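Local structure of sugar phosphate isomerase/epimerase (Parabacteroides distasonis, 3L23) at residues V80-T85 with L125-M130. The protein binds a magnesium ion and is probably a sugar phosphate isomerase or epimerase with a xylose isomerase-like TIM barrel. Numbering follows the deposited sequence.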
loop_
_atom_site.group_PDB
_atom_site.type_symbol
_atom_site.label_atom_id
_atom_site.label_comp_id
_atom_site.label_asym_id
_atom_site.label_seq_id
_atom_site.Cartn_x
_atom_site.Cartn_y
_atom_site.Cartn_z
ATOM N N VAL A 80 1.682 -0.285 -7.091
ATOM C CA VAL A 80 2.304 0.106 -8.318
ATOM C C VAL A 80 2.559 1.614 -8.306
ATOM O O VAL A 80 1.818 2.366 -7.682
ATOM C CB VAL A 80 1.421 -0.241 -9.540
ATOM C CG1 VAL A 80 1.201 -1.772 -9.629
ATOM C CG2 VAL A 80 0.081 0.528 -9.475
ATOM N N ASN A 81 3.602 2.052 -8.984
ATOM C CA ASN A 81 3.891 3.477 -9.079
ATOM C C ASN A 81 4.054 3.913 -10.538
ATOM O O ASN A 81 4.789 3.243 -11.275
ATOM C CB ASN A 81 5.212 3.791 -8.371
ATOM C CG ASN A 81 5.103 3.787 -6.880
ATOM O OD1 ASN A 81 4.339 4.579 -6.248
ATOM N ND2 ASN A 81 5.858 2.872 -6.286
ATOM N N PRO A 82 3.393 5.005 -10.965
ATOM C CA PRO A 82 3.595 5.503 -12.330
ATOM C C PRO A 82 5.038 5.709 -12.764
ATOM O O PRO A 82 5.853 6.313 -12.041
ATOM C CB PRO A 82 2.854 6.851 -12.326
ATOM C CG PRO A 82 1.768 6.641 -11.334
ATOM C CD PRO A 82 2.340 5.776 -10.272
ATOM N N VAL A 83 5.328 5.185 -13.948
ATOM C CA VAL A 83 6.636 5.326 -14.569
ATOM C C VAL A 83 6.464 5.685 -16.023
ATOM O O VAL A 83 5.429 5.402 -16.630
ATOM C CB VAL A 83 7.497 4.019 -14.512
ATOM C CG1 VAL A 83 7.947 3.676 -13.080
ATOM C CG2 VAL A 83 6.765 2.860 -15.169
ATOM N N ASP A 84 7.488 6.351 -16.557
ATOM C CA ASP A 84 7.573 6.732 -17.946
ATOM C C ASP A 84 8.339 5.587 -18.608
ATOM O O ASP A 84 9.552 5.467 -18.424
ATOM C CB ASP A 84 8.323 8.059 -18.069
ATOM C CG ASP A 84 8.509 8.521 -19.528
ATOM O OD1 ASP A 84 8.396 7.693 -20.453
ATOM O OD2 ASP A 84 8.772 9.727 -19.738
ATOM N N THR A 85 7.646 4.764 -19.389
ATOM C CA THR A 85 8.286 3.591 -19.987
ATOM C C THR A 85 9.307 3.903 -21.112
ATOM O O THR A 85 9.959 2.989 -21.610
ATOM C CB THR A 85 7.247 2.549 -20.477
ATOM O OG1 THR A 85 6.344 3.167 -21.399
ATOM C CG2 THR A 85 6.477 1.960 -19.304
ATOM N N LEU A 125 -5.995 -1.762 -6.573
ATOM C CA LEU A 125 -4.801 -1.252 -7.262
ATOM C C LEU A 125 -4.433 0.041 -6.536
ATOM O O LEU A 125 -5.243 0.978 -6.464
ATOM C CB LEU A 125 -5.099 -1.009 -8.742
ATOM C CG LEU A 125 -3.889 -0.701 -9.616
ATOM C CD1 LEU A 125 -2.829 -1.785 -9.553
ATOM C CD2 LEU A 125 -4.327 -0.419 -11.080
ATOM N N ILE A 126 -3.216 0.080 -5.986
ATOM C CA ILE A 126 -2.824 1.098 -4.996
ATOM C C ILE A 126 -1.457 1.709 -5.327
ATOM O O ILE A 126 -0.517 0.999 -5.654
ATOM C CB ILE A 126 -2.792 0.492 -3.577
ATOM C CG1 ILE A 126 -4.195 0.043 -3.141
ATOM C CG2 ILE A 126 -2.190 1.465 -2.555
ATOM C CD1 ILE A 126 -4.342 -0.783 -1.855
ATOM N N GLN A 127 -1.385 3.041 -5.284
ATOM C CA GLN A 127 -0.134 3.806 -5.408
ATOM C C GLN A 127 0.422 4.029 -4.004
ATOM O O GLN A 127 -0.274 4.599 -3.160
ATOM C CB GLN A 127 -0.364 5.147 -6.074
ATOM C CG GLN A 127 0.905 5.958 -6.130
ATOM C CD GLN A 127 0.739 7.181 -6.956
ATOM O OE1 GLN A 127 -0.050 7.185 -7.919
ATOM N NE2 GLN A 127 1.485 8.242 -6.614
ATOM N N PRO A 128 1.637 3.525 -3.725
ATOM C CA PRO A 128 2.228 3.666 -2.364
ATOM C C PRO A 128 3.241 4.764 -2.134
ATOM O O PRO A 128 3.626 4.974 -0.984
ATOM C CB PRO A 128 2.905 2.318 -2.183
ATOM C CG PRO A 128 3.474 2.059 -3.556
ATOM C CD PRO A 128 2.447 2.604 -4.549
HETATM N N MSE A 129 3.697 5.477 -3.168
HETATM C CA MSE A 129 4.695 6.525 -3.010
HETATM C C MSE A 129 4.122 7.912 -3.311
HETATM O O MSE A 129 3.430 8.091 -4.278
HETATM C CB MSE A 129 5.917 6.286 -3.922
HETATM C CG MSE A 129 7.102 7.244 -3.675
HETATM SE SE MSE A 129 7.812 7.040 -1.763
HETATM C CE MSE A 129 7.707 5.250 -1.798
HETATM N N MSE A 130 4.434 8.880 -2.450
HETATM C CA MSE A 130 3.949 10.237 -2.612
HETATM C C MSE A 130 4.677 10.970 -3.743
HETATM O O MSE A 130 5.932 10.938 -3.826
HETATM C CB MSE A 130 4.153 11.030 -1.301
HETATM C CG MSE A 130 3.290 12.258 -1.232
HETATM SE SE MSE A 130 3.657 13.355 0.335
HETATM C CE MSE A 130 5.179 14.106 -0.152
HETATM O O HOH W 1 4.699 7.486 -7.322
#
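Val-80 N donates a hydrogen bond to Ile-126 O (2.9 Å), which continues the pairing of Ile-126 with Ser-78 one step past strand 74-79. On this buried side Val-80 crosses Leu-125 at about a right angle, CG2 lying 3.7 Å from Leu-125 CD1, and Val-80 O receives a CA-H...O contact from Gln-127. Pro-128 CD sits 3.2 Å from that same carbonyl oxygen and equally close to Asn-81 OD1, with the asparagine and proline side chains meeting tip to tip. Gln-127, with CG anti to the backbone N (chi1 177°) and an extended chain, passes across Pro-82, its OE1 3.6 Å from Pro-82 CD. Its NE2 points straight at Met-129 O (3.0 Å) in the amide plane and is also hydrogen-bonded to Tyr-98 OH. An alanine at Gln-127 would probably leave Met-129 O without its amide donor and open a gap beside Pro-82. The partly exposed end is looser: Asn-81 OD1 accepts a weak bond from Met-129 N and a bond from a water at 3.1 Å, which also reaches weakly to Met-129 O. Here two neighbouring parallel strands, 74-79 and 124-127, run into loops at the C-terminal mouth of the TIM barrel, where Pro-128 O hydrogen-bonds the magnesium ligand His-165.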